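Pectinesterase A (Erwinia chrysanthemi, PDB 2NTP) hydrolyses the methyl esters of pectin, releasing methanol and polygalacturonate, the first step in the maceration and soft-rotting of plant tissue. Local coordinates at residues A[174-180]-A[206-212]; A[100-106]-A[144-150]; A[266-272]-A[302-308]; A[7-11]-A[41-45]. One frame throughout, in Å; residues are numbered along the deposited sequence.

Contact 1 (A[174-180]-A[206-212]); sequences VDFIFGD and YLTAPST. With ADA (alpha-D-galactopyranuronic acid), chain C; ADA (alpha-D-galactopyranuronic acid), chain B.
Residues 174-180 and 206-212 run parallel, pairing Ile177 with Thr208, Phe178 with Ala209 and Gly179 with Pro210 at CA-CA distances of 4.5 to 5.0 Å. Both segments turn a corner early, at 175-177 and at 207. Tyr206 (chi1 m) sets its ring edge against Val174, Tyr206 CD1 to Val174 CG1 4.2 Å, and its OH is hydrogen-bonded to O3 of a galacturonate of chain B, 2.9 Å; Tyr206 O accepts a weak hydrogen bond from Asp175 N, 2.8 Å. Leu207 O accepts from Ile177 N at 3.0 Å, while Leu207 CG packs on Phe176 CZ, 3.9 Å. Ile177 O, beside Thr208, receives Ala209 N at 2.9 Å. Ala209 CB lies 3.4 Å from Asp175 CG, and Ala209 O accepts from Gly179 N, 3.2 Å. Beyond Pro210, Ser211 N closes the pairing on Gly179 O at 2.9 Å, and a water joins that oxygen to Thr212 OG1, also hydrogen-bonded to Gln264 N. Asp175, its backbone left-handed (55/47), holds OD2 2.6 Å from O6B of a chain C galacturonate, while Arg243 forms a salt bridge with OD1. This is the nucleophile of a pectinesterase, carried on a corner of the right-handed parallel beta-helix beside the substrate cleft.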
# COMPACT_ATOMS: atom_id res chain seq x y z
N VAL A 174 1.13 6.48 8.72
CA VAL A 174 1.63 7.55 7.85
C VAL A 174 1.83 7.05 6.42
O VAL A 174 2.61 6.12 6.18
CB VAL A 174 2.98 8.12 8.39
CG1 VAL A 174 3.67 9.00 7.34
CG2 VAL A 174 2.75 8.89 9.69
N ASP A 175 1.11 7.67 5.48
CA ASP A 175 1.28 7.41 4.05
C ASP A 175 1.13 5.92 3.73
O ASP A 175 1.96 5.35 3.01
CB ASP A 175 2.66 7.92 3.57
CG ASP A 175 2.85 9.42 3.78
OD1 ASP A 175 1.90 10.11 4.18
OD2 ASP A 175 3.98 9.92 3.56
N PHE A 176 0.09 5.28 4.27
CA PHE A 176 0.03 3.82 4.20
C PHE A 176 -0.40 3.24 2.85
O PHE A 176 -0.30 2.03 2.63
CB PHE A 176 -0.61 3.15 5.44
CG PHE A 176 -2.10 3.35 5.60
CD1 PHE A 176 -3.01 2.52 4.96
CD2 PHE A 176 -2.59 4.33 6.48
CE1 PHE A 176 -4.40 2.67 5.15
CE2 PHE A 176 -3.97 4.48 6.69
CZ PHE A 176 -4.87 3.66 6.02
N ILE A 177 -0.86 4.11 1.95
CA ILE A 177 -0.96 3.78 0.53
C ILE A 177 -0.24 4.91 -0.17
O ILE A 177 -0.67 6.06 -0.10
CB ILE A 177 -2.41 3.72 0.02
CG1 ILE A 177 -3.22 2.68 0.80
CG2 ILE A 177 -2.43 3.40 -1.48
CD1 ILE A 177 -4.74 2.77 0.59
N PHE A 178 0.87 4.60 -0.83
CA PHE A 178 1.69 5.66 -1.45
C PHE A 178 2.34 5.20 -2.74
O PHE A 178 2.51 3.99 -2.97
CB PHE A 178 2.74 6.19 -0.45
CG PHE A 178 3.89 5.25 -0.20
CD1 PHE A 178 3.69 4.06 0.51
CD2 PHE A 178 5.17 5.54 -0.66
CE1 PHE A 178 4.74 3.18 0.74
CE2 PHE A 178 6.24 4.68 -0.42
CZ PHE A 178 6.03 3.50 0.29
N GLY A 179 2.71 6.16 -3.58
CA GLY A 179 3.40 5.84 -4.83
C GLY A 179 2.72 6.41 -6.05
O GLY A 179 1.74 7.14 -5.95
N ASP A 180 3.27 6.07 -7.22
CA ASP A 180 2.92 6.70 -8.48
C ASP A 180 2.10 5.79 -9.39
O ASP A 180 1.80 6.14 -10.52
CB ASP A 180 4.21 7.09 -9.21
CG ASP A 180 5.10 5.89 -9.47
OD1 ASP A 180 5.70 5.38 -8.50
OD2 ASP A 180 5.19 5.45 -10.63
N TYR A 206 -1.78 9.74 7.56
CA TYR A 206 -2.36 10.10 6.26
C TYR A 206 -2.61 8.80 5.51
O TYR A 206 -1.72 7.95 5.40
CB TYR A 206 -1.40 10.99 5.45
CG TYR A 206 -0.72 12.05 6.29
CD1 TYR A 206 0.48 11.77 6.95
CD2 TYR A 206 -1.29 13.32 6.47
CE1 TYR A 206 1.10 12.72 7.76
CE2 TYR A 206 -0.66 14.28 7.27
CZ TYR A 206 0.54 13.97 7.91
OH TYR A 206 1.17 14.88 8.71
N LEU A 207 -3.82 8.64 5.00
CA LEU A 207 -4.18 7.41 4.29
C LEU A 207 -3.34 7.24 3.04
O LEU A 207 -2.86 6.14 2.75
CB LEU A 207 -5.66 7.40 3.90
CG LEU A 207 -6.67 6.89 4.92
CD1 LEU A 207 -6.71 7.74 6.17
CD2 LEU A 207 -8.05 6.83 4.27
N THR A 208 -3.17 8.32 2.30
CA THR A 208 -2.49 8.24 1.01
C THR A 208 -1.40 9.28 0.86
O THR A 208 -1.46 10.36 1.44
CB THR A 208 -3.47 8.36 -0.18
OG1 THR A 208 -4.01 9.68 -0.24
CG2 THR A 208 -4.60 7.34 -0.06
N ALA A 209 -0.40 8.94 0.06
CA ALA A 209 0.64 9.89 -0.35
C ALA A 209 0.98 9.60 -1.81
O ALA A 209 1.99 8.96 -2.10
CB ALA A 209 1.87 9.79 0.55
N PRO A 210 0.11 10.05 -2.73
CA PRO A 210 0.32 9.77 -4.15
C PRO A 210 1.45 10.61 -4.73
O PRO A 210 1.62 11.78 -4.35
CB PRO A 210 -1.02 10.15 -4.78
CG PRO A 210 -1.53 11.24 -3.90
CD PRO A 210 -1.12 10.85 -2.51
N SER A 211 2.22 10.00 -5.63
CA SER A 211 3.30 10.68 -6.35
C SER A 211 3.06 10.63 -7.85
O SER A 211 4.00 10.75 -8.65
CB SER A 211 4.64 10.02 -6.01
OG SER A 211 4.57 8.63 -6.23
N THR A 212 1.79 10.47 -8.22
CA THR A 212 1.35 10.30 -9.60
C THR A 212 1.93 11.40 -10.48
O THR A 212 1.76 12.58 -10.18
CB THR A 212 -0.19 10.38 -9.69
OG1 THR A 212 -0.80 9.86 -8.50
CG2 THR A 212 -0.71 9.63 -10.92
C1 ADA C . 9.11 10.49 6.02
C2 ADA C . 9.95 11.19 4.95
C3 ADA C . 9.07 11.55 3.75
C4 ADA C . 8.32 10.31 3.26
C5 ADA C . 7.50 9.73 4.41
C6 ADA C . 6.71 8.50 4.04
O2 ADA C . 10.56 12.36 5.51
O3 ADA C . 9.87 12.11 2.70
O4 ADA C . 9.26 9.32 2.83
O5 ADA C . 8.40 9.38 5.47
O6B ADA C . 6.05 8.45 2.97
O6A ADA C . 6.76 7.54 4.84
C1 ADA B . 6.48 16.03 12.08
C2 ADA B . 5.72 15.95 10.75
C3 ADA B . 4.54 14.98 10.87
C4 ADA B . 5.02 13.61 11.36
C5 ADA B . 5.83 13.75 12.66
C6 ADA B . 6.41 12.42 13.06
O1 ADA B . 5.69 16.69 13.08
O2 ADA B . 5.26 17.25 10.35
O3 ADA B . 3.88 14.84 9.60
O4 ADA B . 5.79 12.96 10.34
O5 ADA B . 6.88 14.73 12.53
O6B ADA B . 7.57 12.12 12.68
O6A ADA B . 5.71 11.65 13.76
O HOH W 1 -0.43 7.25 -7.80
O HOH W 2 6.87 7.26 -6.82

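Contact 2 (A[100-106]-A[144-150]); sequences AQSLTIR and FKDVSLV
Ile105, Val150 and Ala100 bury the most surface where 100-106 lies beside 144-150, parallel and in register with an offset of 44. Strands 103-106 and 147-150 run 4.7 Å apart at 14°. Ile105 (chi1 m, chi2 t) shares a buried face with Ala100, Leu103, Phe144, Val147 and Leu149; its CD1 reaches Leu149 CD2 at 3.9 Å and Val147 CG1 at 4.3 Å. Its backbone is held by Ile105 N to Ser148 O, 2.8 Å, and by Val150 N to Ile105 O, 2.9 Å. Val150 (t) points to the other face, CB 3.8 Å from Arg106 CG and CG2 4.1 Å from Thr104 CG2. Ala100 CB meets Phe144 CD2 at 3.9 Å and Val147 CG2 at 4.2 Å, while Ala100 O accepts from Lys145 N, 3.0 Å. Both segments bend with left-handed backbones at Ser102 (55/54) and Asp146 (53/52), separating two sheets of the beta-helix. Ser102 N to Lys145 O (3.1 Å) and Ser148 N to Leu103 O (3.1 Å) flank the bend, where Ser102 OG donates to Asp146 OD2, 2.9 Å. Apolar side chains, Phe144 among them, thus line the inner face; Val150, Thr104 and Arg106 mix outside; the Ser102-Asp146 hydrogen bond ties the corners.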
# COMPACT_ATOMS: atom_id res chain seq x y z
N ALA A 100 -2.90 -12.32 -5.94
CA ALA A 100 -2.97 -12.96 -4.64
C ALA A 100 -4.42 -12.93 -4.17
O ALA A 100 -5.11 -11.93 -4.34
CB ALA A 100 -2.07 -12.25 -3.63
N GLN A 101 -4.86 -14.04 -3.58
CA GLN A 101 -6.22 -14.15 -3.06
C GLN A 101 -6.23 -14.81 -1.68
O GLN A 101 -5.47 -15.74 -1.43
CB GLN A 101 -7.11 -14.96 -4.02
CG GLN A 101 -8.57 -15.03 -3.57
CD GLN A 101 -9.42 -15.99 -4.38
OE1 GLN A 101 -8.90 -16.85 -5.09
NE2 GLN A 101 -10.74 -15.84 -4.28
N SER A 102 -7.10 -14.30 -0.80
CA SER A 102 -7.42 -14.91 0.49
C SER A 102 -6.19 -15.16 1.35
O SER A 102 -5.92 -16.28 1.80
CB SER A 102 -8.26 -16.19 0.30
OG SER A 102 -9.47 -15.88 -0.35
N LEU A 103 -5.42 -14.10 1.56
CA LEU A 103 -4.24 -14.17 2.41
C LEU A 103 -3.89 -12.81 3.00
O LEU A 103 -4.34 -11.78 2.52
CB LEU A 103 -3.05 -14.77 1.66
CG LEU A 103 -2.58 -14.15 0.35
CD1 LEU A 103 -1.67 -12.97 0.61
CD2 LEU A 103 -1.88 -15.19 -0.53
N THR A 104 -3.09 -12.85 4.06
CA THR A 104 -2.61 -11.64 4.73
C THR A 104 -1.12 -11.48 4.47
O THR A 104 -0.37 -12.46 4.50
CB THR A 104 -2.88 -11.71 6.24
OG1 THR A 104 -4.28 -11.86 6.48
CG2 THR A 104 -2.36 -10.45 6.95
N ILE A 105 -0.71 -10.24 4.19
CA ILE A 105 0.69 -9.88 4.01
C ILE A 105 1.02 -8.80 5.05
O ILE A 105 0.35 -7.76 5.10
CB ILE A 105 0.97 -9.33 2.59
CG1 ILE A 105 0.53 -10.34 1.51
CG2 ILE A 105 2.45 -8.97 2.44
CD1 ILE A 105 0.38 -9.74 0.10
N ARG A 106 2.02 -9.07 5.88
CA ARG A 106 2.38 -8.17 6.97
C ARG A 106 3.83 -7.72 6.91
O ARG A 106 4.72 -8.50 6.55
CB ARG A 106 2.17 -8.84 8.34
CG ARG A 106 0.85 -9.56 8.54
CD ARG A 106 0.61 -9.83 10.04
NE ARG A 106 1.73 -10.51 10.68
CZ ARG A 106 1.64 -11.62 11.42
NH1 ARG A 106 0.47 -12.18 11.67
NH2 ARG A 106 2.74 -12.15 11.94
N PHE A 144 -5.30 -8.12 -6.30
CA PHE A 144 -5.35 -8.60 -4.92
C PHE A 144 -6.79 -8.66 -4.46
O PHE A 144 -7.45 -7.63 -4.33
CB PHE A 144 -4.51 -7.68 -4.02
CG PHE A 144 -3.09 -7.54 -4.48
CD1 PHE A 144 -2.75 -6.61 -5.45
CD2 PHE A 144 -2.10 -8.38 -3.97
CE1 PHE A 144 -1.43 -6.49 -5.91
CE2 PHE A 144 -0.79 -8.27 -4.41
CZ PHE A 144 -0.45 -7.33 -5.38
N LYS A 145 -7.30 -9.88 -4.25
CA LYS A 145 -8.70 -10.08 -3.86
C LYS A 145 -8.78 -10.77 -2.50
O LYS A 145 -8.14 -11.80 -2.29
CB LYS A 145 -9.47 -10.89 -4.90
CG LYS A 145 -10.96 -11.02 -4.57
CD LYS A 145 -11.79 -11.50 -5.73
CE LYS A 145 -13.28 -11.46 -5.39
NZ LYS A 145 -13.84 -10.07 -5.38
N ASP A 146 -9.59 -10.20 -1.60
CA ASP A 146 -9.73 -10.73 -0.24
C ASP A 146 -8.34 -10.86 0.40
O ASP A 146 -7.95 -11.91 0.92
CB ASP A 146 -10.49 -12.06 -0.26
CG ASP A 146 -10.79 -12.60 1.13
OD1 ASP A 146 -11.07 -11.80 2.05
OD2 ASP A 146 -10.74 -13.84 1.29
N VAL A 147 -7.59 -9.76 0.35
CA VAL A 147 -6.24 -9.72 0.90
C VAL A 147 -6.20 -8.68 2.02
O VAL A 147 -6.88 -7.66 1.95
CB VAL A 147 -5.19 -9.38 -0.20
CG1 VAL A 147 -3.83 -9.03 0.40
CG2 VAL A 147 -5.05 -10.55 -1.18
N SER A 148 -5.43 -8.97 3.06
CA SER A 148 -5.20 -8.04 4.15
C SER A 148 -3.75 -7.61 4.15
O SER A 148 -2.87 -8.46 4.13
CB SER A 148 -5.55 -8.69 5.49
OG SER A 148 -5.20 -7.85 6.58
N LEU A 149 -3.51 -6.30 4.16
CA LEU A 149 -2.16 -5.74 4.20
C LEU A 149 -1.95 -5.02 5.51
O LEU A 149 -2.71 -4.11 5.86
CB LEU A 149 -1.94 -4.78 3.03
CG LEU A 149 -2.23 -5.28 1.62
CD1 LEU A 149 -1.93 -4.19 0.60
CD2 LEU A 149 -1.44 -6.55 1.31
N VAL A 150 -0.91 -5.42 6.24
CA VAL A 150 -0.68 -4.93 7.60
C VAL A 150 0.64 -4.18 7.74
O VAL A 150 1.69 -4.70 7.37
CB VAL A 150 -0.72 -6.08 8.63
CG1 VAL A 150 -0.37 -5.58 10.02
CG2 VAL A 150 -2.11 -6.76 8.63

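Contact 3 (A[266-272]-A[302-308]); sequences VFLNTSM and FEYKSYG
Two parallel strands, 266-268 and 302-304, lie 4.6 Å apart with their directions differing by 7°, and the match continues residue for residue, offset by 36, to Met272 beside Gly308. Phe267 N donates to Phe302 O (3.0 Å), Tyr304 N to Phe267 O (2.8 Å) and Asn269 N to Tyr304 O (2.8 Å). Both segments then bend with left-handed backbones at Asn269 (49/47) and Lys305 (52/45), and pairing resumes through Tyr307 N to Thr270 O (3.1 Å) and Met272 N to Tyr307 O (2.8 Å). Gly308, at 87/169, passes where a CB would collide with Met272 O. Two waters bridge the bend: one links Asn269 ND2 and Lys305 O, another joins Thr270 N, Tyr304 O and Ser306 OG. Among the side chains, Leu268 CD2 packs on Tyr304 CB, 3.9 Å, and Val266 CG2 on the Phe302 ring edge at CD2, 4.3 Å. Tyr307 (chi1 p) lays its ring over Ser271, whose CB sits 3.7 Å from the ring centroid, and a water links Tyr307 OH to Asn269 O. The extended Met272 (m, t, t) brings CE within 3.4 Å of both Glu303 OE2 and Ser306 OG; that hydroxyl donates to the Glu303 carboxylate, which also forms a salt bridge with Arg317. Strand 300-304 is the outermost of its sheet, so this is the stacking of successive coils at the C-terminal end of a parallel beta-helix.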
# COMPACT_ATOMS: atom_id res chain seq x y z
N VAL A 266 -8.49 9.98 -5.37
CA VAL A 266 -9.93 10.23 -5.52
C VAL A 266 -10.71 9.19 -4.73
O VAL A 266 -10.48 7.99 -4.87
CB VAL A 266 -10.36 10.22 -7.00
CG1 VAL A 266 -11.85 10.53 -7.11
CG2 VAL A 266 -9.56 11.24 -7.81
N PHE A 267 -11.61 9.68 -3.87
CA PHE A 267 -12.53 8.83 -3.12
C PHE A 267 -13.92 8.94 -3.73
O PHE A 267 -14.43 10.05 -3.88
CB PHE A 267 -12.61 9.26 -1.65
CG PHE A 267 -11.36 8.97 -0.86
CD1 PHE A 267 -10.34 9.91 -0.78
CD2 PHE A 267 -11.22 7.76 -0.18
CE1 PHE A 267 -9.18 9.64 -0.05
CE2 PHE A 267 -10.06 7.48 0.55
CZ PHE A 267 -9.05 8.43 0.62
N LEU A 268 -14.52 7.80 -4.05
CA LEU A 268 -15.90 7.78 -4.54
C LEU A 268 -16.77 6.84 -3.72
O LEU A 268 -16.38 5.70 -3.47
CB LEU A 268 -15.98 7.41 -6.02
CG LEU A 268 -15.16 8.24 -7.01
CD1 LEU A 268 -13.88 7.49 -7.37
CD2 LEU A 268 -15.97 8.55 -8.25
N ASN A 269 -17.94 7.32 -3.30
CA ASN A 269 -18.92 6.51 -2.58
C ASN A 269 -18.31 5.74 -1.40
O ASN A 269 -18.55 4.54 -1.21
CB ASN A 269 -19.63 5.54 -3.54
CG ASN A 269 -20.34 6.27 -4.68
OD1 ASN A 269 -19.98 6.12 -5.86
ND2 ASN A 269 -21.35 7.06 -4.33
N THR A 270 -17.51 6.46 -0.60
CA THR A 270 -16.74 5.85 0.47
C THR A 270 -17.14 6.42 1.84
O THR A 270 -17.30 7.63 1.98
CB THR A 270 -15.22 5.99 0.19
OG1 THR A 270 -14.88 5.11 -0.88
CG2 THR A 270 -14.37 5.65 1.41
N SER A 271 -17.32 5.54 2.82
CA SER A 271 -17.65 5.98 4.18
C SER A 271 -16.38 6.43 4.90
O SER A 271 -15.30 5.89 4.67
CB SER A 271 -18.36 4.89 4.97
OG SER A 271 -17.52 3.79 5.22
N MET A 272 -16.53 7.42 5.77
CA MET A 272 -15.41 7.95 6.52
C MET A 272 -15.86 8.26 7.94
O MET A 272 -16.82 8.99 8.13
CB MET A 272 -14.89 9.24 5.88
CG MET A 272 -14.37 9.08 4.47
SD MET A 272 -14.03 10.66 3.69
CE MET A 272 -13.44 10.07 2.11
N PHE A 302 -9.65 14.69 -4.68
CA PHE A 302 -11.10 14.85 -4.86
C PHE A 302 -11.92 13.80 -4.15
O PHE A 302 -11.45 12.70 -3.87
CB PHE A 302 -11.47 14.82 -6.35
CG PHE A 302 -10.77 15.86 -7.18
CD1 PHE A 302 -11.24 17.17 -7.22
CD2 PHE A 302 -9.65 15.52 -7.93
CE1 PHE A 302 -10.60 18.13 -7.99
CE2 PHE A 302 -8.99 16.48 -8.70
CZ PHE A 302 -9.47 17.79 -8.73
N GLU A 303 -13.18 14.15 -3.86
CA GLU A 303 -14.16 13.22 -3.32
C GLU A 303 -15.44 13.24 -4.15
O GLU A 303 -15.74 14.23 -4.83
CB GLU A 303 -14.50 13.56 -1.88
CG GLU A 303 -13.41 13.25 -0.87
CD GLU A 303 -13.72 13.85 0.48
OE1 GLU A 303 -13.31 15.00 0.72
OE2 GLU A 303 -14.39 13.18 1.28
N TYR A 304 -16.20 12.16 -4.06
CA TYR A 304 -17.52 12.09 -4.65
C TYR A 304 -18.41 11.29 -3.73
O TYR A 304 -18.16 10.11 -3.48
CB TYR A 304 -17.46 11.46 -6.04
CG TYR A 304 -18.81 11.35 -6.72
CD1 TYR A 304 -19.43 12.47 -7.27
CD2 TYR A 304 -19.46 10.12 -6.82
CE1 TYR A 304 -20.67 12.37 -7.90
CE2 TYR A 304 -20.70 10.01 -7.45
CZ TYR A 304 -21.30 11.14 -7.98
OH TYR A 304 -22.53 11.02 -8.60
N LYS A 305 -19.43 11.95 -3.19
CA LYS A 305 -20.45 11.32 -2.35
C LYS A 305 -19.87 10.51 -1.18
O LYS A 305 -20.31 9.39 -0.91
CB LYS A 305 -21.43 10.51 -3.20
CG LYS A 305 -22.17 11.38 -4.21
CD LYS A 305 -23.30 10.66 -4.91
CE LYS A 305 -24.14 11.66 -5.70
NZ LYS A 305 -25.32 11.03 -6.36
N SER A 306 -18.89 11.08 -0.49
CA SER A 306 -18.43 10.51 0.77
C SER A 306 -19.59 10.56 1.77
O SER A 306 -20.48 11.40 1.66
CB SER A 306 -17.22 11.27 1.31
OG SER A 306 -16.12 11.20 0.42
N TYR A 307 -19.58 9.64 2.72
CA TYR A 307 -20.58 9.65 3.78
C TYR A 307 -19.94 9.23 5.10
O TYR A 307 -18.75 8.92 5.15
CB TYR A 307 -21.81 8.80 3.40
CG TYR A 307 -21.54 7.33 3.18
CD1 TYR A 307 -20.92 6.88 2.00
CD2 TYR A 307 -21.93 6.38 4.12
CE1 TYR A 307 -20.67 5.52 1.79
CE2 TYR A 307 -21.69 5.03 3.92
CZ TYR A 307 -21.06 4.60 2.75
OH TYR A 307 -20.82 3.26 2.56
N GLY A 308 -20.72 9.27 6.18
CA GLY A 308 -20.16 9.06 7.52
C GLY A 308 -19.65 10.36 8.12
O GLY A 308 -19.51 11.36 7.42
O HOH W 3 -18.82 2.56 0.82
O HOH W 4 -22.19 7.44 -1.73
O HOH W 5 -16.27 9.05 -1.28

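Contact 4 (A[7-11]-A[41-45])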
# COMPACT_ATOMS: atom_id res chain seq x y z
N VAL A 7 1.43 -26.78 -3.81
CA VAL A 7 0.76 -26.55 -2.53
C VAL A 7 1.80 -26.32 -1.44
O VAL A 7 2.80 -27.04 -1.36
CB VAL A 7 -0.19 -27.72 -2.15
CG1 VAL A 7 -0.91 -27.44 -0.83
CG2 VAL A 7 -1.22 -27.98 -3.25
N VAL A 8 1.56 -25.31 -0.61
CA VAL A 8 2.41 -25.02 0.55
C VAL A 8 1.63 -25.32 1.83
O VAL A 8 0.46 -24.94 1.95
CB VAL A 8 2.88 -23.53 0.56
CG1 VAL A 8 3.84 -23.27 1.71
CG2 VAL A 8 3.54 -23.17 -0.75
N SER A 9 2.27 -26.02 2.76
CA SER A 9 1.65 -26.32 4.06
C SER A 9 2.68 -26.42 5.18
O SER A 9 3.86 -26.68 4.93
CB SER A 9 0.83 -27.61 3.99
OG SER A 9 1.66 -28.75 3.94
N LYS A 10 2.22 -26.20 6.40
CA LYS A 10 3.06 -26.31 7.60
C LYS A 10 3.23 -27.77 8.02
O LYS A 10 4.21 -28.11 8.69
CB LYS A 10 2.45 -25.51 8.75
CG LYS A 10 2.57 -23.99 8.61
CD LYS A 10 4.02 -23.54 8.77
CE LYS A 10 4.13 -22.04 8.62
NZ LYS A 10 5.55 -21.58 8.70
N SER A 11 2.27 -28.61 7.64
CA SER A 11 2.26 -30.01 8.06
C SER A 11 2.87 -30.95 7.03
O SER A 11 2.65 -30.80 5.82
CB SER A 11 0.83 -30.46 8.38
OG SER A 11 0.27 -29.70 9.44
N ASN A 41 -3.26 -22.68 5.65
CA ASN A 41 -3.19 -21.85 6.86
C ASN A 41 -1.88 -22.01 7.62
O ASN A 41 -1.37 -23.12 7.78
CB ASN A 41 -4.37 -22.14 7.79
CG ASN A 41 -5.69 -21.57 7.29
OD1 ASN A 41 -5.71 -20.56 6.58
ND2 ASN A 41 -6.79 -22.20 7.67
N GLY A 42 -1.35 -20.88 8.06
CA GLY A 42 -0.09 -20.84 8.79
C GLY A 42 0.54 -19.48 8.64
O GLY A 42 0.14 -18.70 7.77
N VAL A 43 1.52 -19.18 9.49
CA VAL A 43 2.28 -17.94 9.40
C VAL A 43 3.64 -18.28 8.79
O VAL A 43 4.46 -19.00 9.38
CB VAL A 43 2.45 -17.25 10.78
CG1 VAL A 43 3.30 -15.98 10.66
CG2 VAL A 43 1.10 -16.92 11.39
N TYR A 44 3.85 -17.76 7.59
CA TYR A 44 5.08 -18.01 6.83
C TYR A 44 6.00 -16.81 6.96
O TYR A 44 5.73 -15.74 6.40
CB TYR A 44 4.74 -18.33 5.38
CG TYR A 44 3.84 -19.55 5.26
CD1 TYR A 44 2.46 -19.45 5.42
CD2 TYR A 44 4.39 -20.82 5.03
CE1 TYR A 44 1.63 -20.58 5.33
CE2 TYR A 44 3.58 -21.94 4.94
CZ TYR A 44 2.21 -21.82 5.09
OH TYR A 44 1.41 -22.94 5.00
N ASN A 45 7.08 -16.98 7.73
CA ASN A 45 8.04 -15.91 7.95
C ASN A 45 9.03 -15.83 6.79
O ASN A 45 10.13 -16.39 6.83
CB ASN A 45 8.76 -16.10 9.30
CG ASN A 45 9.76 -14.99 9.61
OD1 ASN A 45 10.76 -15.22 10.28
ND2 ASN A 45 9.48 -13.77 9.13
O HOH W 6 -0.40 -25.57 6.64
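Val8, the last residue of strand 6-8, points at the second segment and sets CG1 3.5 Å from Tyr44 CE2; Ile21 of helix 21-26 packs on both. Ser9 CA passes 3.5 Å from Tyr44 OH, a hydroxyl hydrogen-bonded to Lys40 O, while Ser9 OG donates to Ser11 O, 3.0 Å, and is also hydrogen-bonded to Thr17 OG1. Lys10 N reaches Asn41 O through one water, at 2.7 Å and 2.9 Å. Two m rotamers, then two t, fold the Lys10 side chain back across 41-45: CG passes 4.1 Å from Gly42 CA, CE lies over the face of the Tyr44 ring, 3.9 Å from its centroid, and NZ donates to Val43 O at 2.9 Å. The segments run at 90° without strand pairing. The join at this N-terminal end of the beta-helix is therefore made by side chains, the Val43 carbonyl and one water between backbone atoms, the lysine charge meeting that carbonyl and an off-centre cation-pi contact, NZ 4.4 Å from the Tyr44 ring centroid.

Overall arrangement
Along the chain the contacts follow in series as 4, 2, 1, 3, which is also their order along the parallel beta-helix. Contacts 4 and 3 sit at its two ends, on opposite sides of the chain's centre, their centres about 38 Å apart. Contacts 4, 2 and 3 all reach the same two long parallel sheets, whereas contact 1 belongs to another, containing strands 178-179 and 205-210. Contact 2 touches contact 4 where Arg106 NH2 lies 4.1 Å from Val43 CG1; contact 1 touches contact 3 through Leu207 CD2 and Phe267 CZ, 4.1 Å apart. One repetitive scaffold thus carries the catalytic site near its middle, the centre of contact 1 about 8 Å from the chain's centre.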